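Local coordinates for protein putative NTP pyrophosphohydrolase (Exiguobacterium sibiricum 255-15, PDB 3NL9) that probably hydrolyses nucleoside triphosphates to monophosphates and pyrophosphate, as an all-helical enzyme of the MazG type, at residues E44-V47 with E48-Q52; W152-P155 with E156-L159. One frame throughout, in Å; residues are numbered along the deposited sequence.

Interaction 1. Residues E44-V47 with E48-Q52; sequences EAVV and EFLHQ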
# COMPACT_ATOMS: atom_id res chain seq x y z
N GLU A 44 -4.07 7.88 -2.18
CA GLU A 44 -5.13 6.93 -1.84
C GLU A 44 -5.03 6.42 -0.40
O GLU A 44 -5.99 6.57 0.37
CB GLU A 44 -5.13 5.79 -2.87
CG GLU A 44 -5.47 6.29 -4.27
CD GLU A 44 -6.96 6.63 -4.44
OE1 GLU A 44 -7.80 6.24 -3.58
OE2 GLU A 44 -7.29 7.33 -5.42
N ALA A 45 -3.89 5.88 0.01
CA ALA A 45 -3.78 5.24 1.35
C ALA A 45 -3.86 6.25 2.49
O ALA A 45 -4.22 5.87 3.61
CB ALA A 45 -2.49 4.46 1.48
N VAL A 46 -3.50 7.51 2.22
CA VAL A 46 -3.54 8.55 3.27
C VAL A 46 -4.71 9.51 3.04
O VAL A 46 -5.60 9.59 3.85
CB VAL A 46 -2.21 9.32 3.39
CG1 VAL A 46 -2.28 10.39 4.52
CG2 VAL A 46 -1.04 8.34 3.62
N VAL A 47 -4.69 10.27 1.94
CA VAL A 47 -5.61 11.41 1.80
C VAL A 47 -7.05 10.92 1.58
O VAL A 47 -7.93 11.25 2.37
CB VAL A 47 -5.18 12.42 0.69
CG1 VAL A 47 -6.19 13.58 0.59
CG2 VAL A 47 -3.74 12.96 0.96
N GLU A 48 -7.28 10.11 0.53
CA GLU A 48 -8.66 9.65 0.26
C GLU A 48 -9.18 8.78 1.40
O GLU A 48 -10.33 8.92 1.79
CB GLU A 48 -8.78 8.83 -1.05
CG GLU A 48 -8.40 9.59 -2.28
CD GLU A 48 -9.50 10.56 -2.75
OE1 GLU A 48 -10.68 10.38 -2.38
OE2 GLU A 48 -9.15 11.50 -3.52
N PHE A 49 -8.34 7.88 1.90
CA PHE A 49 -8.70 7.01 3.03
C PHE A 49 -9.12 7.84 4.28
O PHE A 49 -10.13 7.52 4.96
CB PHE A 49 -7.52 6.09 3.34
CG PHE A 49 -7.70 5.23 4.53
CD1 PHE A 49 -8.46 4.08 4.46
CD2 PHE A 49 -7.11 5.58 5.75
CE1 PHE A 49 -8.63 3.27 5.59
CE2 PHE A 49 -7.29 4.78 6.89
CZ PHE A 49 -8.05 3.64 6.81
N LEU A 50 -8.35 8.87 4.59
CA LEU A 50 -8.64 9.71 5.78
C LEU A 50 -9.87 10.62 5.57
O LEU A 50 -10.62 10.88 6.50
CB LEU A 50 -7.39 10.52 6.22
CG LEU A 50 -6.26 9.68 6.81
CD1 LEU A 50 -5.05 10.50 7.35
CD2 LEU A 50 -6.85 8.78 7.91
N HIS A 51 -10.04 11.11 4.36
CA HIS A 51 -11.19 11.95 4.06
C HIS A 51 -12.43 11.09 4.16
O HIS A 51 -13.41 11.48 4.79
CB HIS A 51 -11.08 12.55 2.66
CG HIS A 51 -12.25 13.40 2.27
ND1 HIS A 51 -13.42 12.87 1.77
CD2 HIS A 51 -12.43 14.74 2.29
CE1 HIS A 51 -14.27 13.85 1.50
NE2 HIS A 51 -13.69 15.00 1.81
N GLN A 52 -12.38 9.89 3.57
CA GLN A 52 -13.55 8.97 3.64
C GLN A 52 -13.74 8.40 5.03
O GLN A 52 -14.77 7.82 5.32
CB GLN A 52 -13.41 7.86 2.63
CG GLN A 52 -13.36 8.41 1.22
CD GLN A 52 -14.66 9.05 0.82
OE1 GLN A 52 -14.79 10.29 0.77
NE2 GLN A 52 -15.63 8.23 0.57

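Interaction 2. Residues W152-P155 with E156-L159; sequences WLPP and EPQL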
# COMPACT_ATOMS: atom_id res chain seq x y z
N TRP A 152 -17.67 3.76 -21.05
CA TRP A 152 -16.91 3.10 -20.00
C TRP A 152 -17.73 3.06 -18.73
O TRP A 152 -18.33 4.08 -18.36
CB TRP A 152 -15.63 3.88 -19.74
CG TRP A 152 -14.72 3.29 -18.69
CD1 TRP A 152 -13.98 2.16 -18.80
CD2 TRP A 152 -14.44 3.83 -17.40
NE1 TRP A 152 -13.26 1.95 -17.64
CE2 TRP A 152 -13.53 2.97 -16.77
CE3 TRP A 152 -14.88 4.97 -16.71
CZ2 TRP A 152 -13.03 3.21 -15.48
CZ3 TRP A 152 -14.39 5.21 -15.43
CH2 TRP A 152 -13.48 4.33 -14.82
N LEU A 153 -17.83 1.88 -18.10
CA LEU A 153 -18.54 1.75 -16.84
C LEU A 153 -17.56 1.92 -15.68
O LEU A 153 -16.62 1.10 -15.51
CB LEU A 153 -19.23 0.39 -16.74
CG LEU A 153 -20.16 -0.01 -17.89
CD1 LEU A 153 -20.63 -1.48 -17.75
CD2 LEU A 153 -21.35 0.97 -17.98
N PRO A 154 -17.80 2.96 -14.84
CA PRO A 154 -16.88 3.25 -13.75
C PRO A 154 -16.98 2.23 -12.60
O PRO A 154 -18.06 1.63 -12.37
CB PRO A 154 -17.30 4.67 -13.29
CG PRO A 154 -18.73 4.79 -13.67
CD PRO A 154 -18.94 3.91 -14.87
N PRO A 155 -15.86 1.99 -11.92
CA PRO A 155 -15.84 0.96 -10.88
C PRO A 155 -16.56 1.32 -9.59
O PRO A 155 -16.98 0.42 -8.88
CB PRO A 155 -14.34 0.78 -10.59
CG PRO A 155 -13.70 2.07 -11.01
CD PRO A 155 -14.52 2.58 -12.15
N GLU A 156 -16.71 2.60 -9.27
CA GLU A 156 -17.17 3.00 -7.91
C GLU A 156 -18.50 2.37 -7.48
O GLU A 156 -18.59 1.81 -6.37
CB GLU A 156 -17.20 4.54 -7.73
CG GLU A 156 -15.82 5.20 -7.66
CD GLU A 156 -15.16 5.38 -9.03
OE1 GLU A 156 -15.80 5.11 -10.08
OE2 GLU A 156 -13.99 5.82 -9.05
N PRO A 157 -19.53 2.42 -8.34
CA PRO A 157 -20.78 1.82 -7.90
C PRO A 157 -20.71 0.30 -7.71
O PRO A 157 -21.43 -0.24 -6.86
CB PRO A 157 -21.76 2.19 -9.03
CG PRO A 157 -21.13 3.42 -9.66
CD PRO A 157 -19.69 3.11 -9.63
N GLN A 158 -19.88 -0.38 -8.49
CA GLN A 158 -19.74 -1.85 -8.37
C GLN A 158 -18.96 -2.19 -7.08
O GLN A 158 -19.27 -3.18 -6.36
CB GLN A 158 -18.99 -2.40 -9.60
CG GLN A 158 -19.52 -1.91 -10.98
CD GLN A 158 -18.70 -2.43 -12.16
OE1 GLN A 158 -18.71 -3.63 -12.43
NE2 GLN A 158 -18.00 -1.53 -12.87
N LEU A 159 -17.96 -1.37 -6.80
CA LEU A 159 -17.15 -1.52 -5.59
C LEU A 159 -18.09 -1.37 -4.43
O LEU A 159 -18.05 -2.18 -3.52
CB LEU A 159 -16.01 -0.47 -5.50
CG LEU A 159 -14.83 -0.58 -6.47
CD1 LEU A 159 -13.90 0.70 -6.47
CD2 LEU A 159 -14.03 -1.90 -6.13

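Interaction 1. Residues E44-V47 with E48-Q52
E44 and E48 stand side by side on helix 31-52, and the backbone between them makes a pi-type turn instead of a regular alpha-helical one. The evidence is the hydrogen bond from F49 N to E44 O, 3.1 Å long and reaching back five residues. Four-residue spacing then returns, with L50 N on V46 O at 2.9 Å and H51 N on V47 O, the latter meeting its carbonyl almost end-on. Between the acids the contact is carboxylate against methylene: E44 OE1 lies 3.6 Å from E48 CG. Both chains bend at chi2 (-74° and -77°), which turns the two carboxylates the same way, their planes 21° apart and E44 OE2 4.9 Å from E48 OE2. Acids paired along one helix recall the metal-binding motif of MazG relatives, although no metal ligand is established here. Replacing E44 by alanine removes the carboxylate beside E48, which would probably open a gap next to E48 CG and leave the E48 side chain freer to turn. Apolar contact occupies another side, where V46 CG1 meets L50 CD1 and both side chains lean toward helix 57-79, on F67 and F60 respectively. At the subunit interface, H51 stacks on Y83 of the second subunit and its NE2 is hydrogen-bonded to E81 O there, while ND1 donates in the ring plane to a lone pair of Q52 OE1 at 3.1 Å.

Interaction 2. Residues W152-P155 with E156-L159
Q158 reaches back from the first turn of helix 156-170 to P154, its NE2 donating to P154 O at 3.2 Å. The bond is straight at the hydrogen (171°) and lies in the plane of the amide, yet it arrives above the carbonyl plane, 56° out of it, and so does not use a lone pair. The chain runs extended beyond CG, which gives the amide this span. Next to it, P155 O accepts L159 N at 2.9 Å, nearly in line with the carbonyl, and takes a weak, strongly bent bond from Q158 N. Prolines suit this helix start: P157 N has no hydrogen to give, and its CD packs 3.5 Å from P154 O. On another side E156 bends at chi2 (78°), folding its carboxylate back along the proline pair, with OE1 3.5 Å from P155 CD and 3.6 Å from P154 CB. L159 closes the turn apolarly, CD1 to P155 CB at 4.1 Å. Farther out, the loop is held by W152, whose ring carries P154 CA over one face, offset toward the rim, while its NE1 is bonded to A126 O. One side of the turn rests on helix 117-128, through P155 on A126, Q158 on I122 and L159 on both L119 and I122; E156 and L159 also meet D96 of the second subunit.

From the N terminus, interaction 1 comes first, inside helix 31-52, and is complete before helices 57-79, 87-112 and 117-128 are traversed. Interaction 2 follows, where the loop after helix 117-128 enters helix 156-170. Each joins adjoining segments and closes only local turns, not a long loop; the two are in series, with neither nesting nor crossing. The centres of interactions 1 and 2 are about 19 Å apart. The nearest atoms of interactions 1 and 2 are about 8 Å apart, without touching. Interaction 1 ties helix 31-52 to helix 57-79, whereas interaction 2 anchors the start of the C-terminal helix on helix 117-128. Both also reach the second subunit of the dimer, interaction 1 through more of its residues.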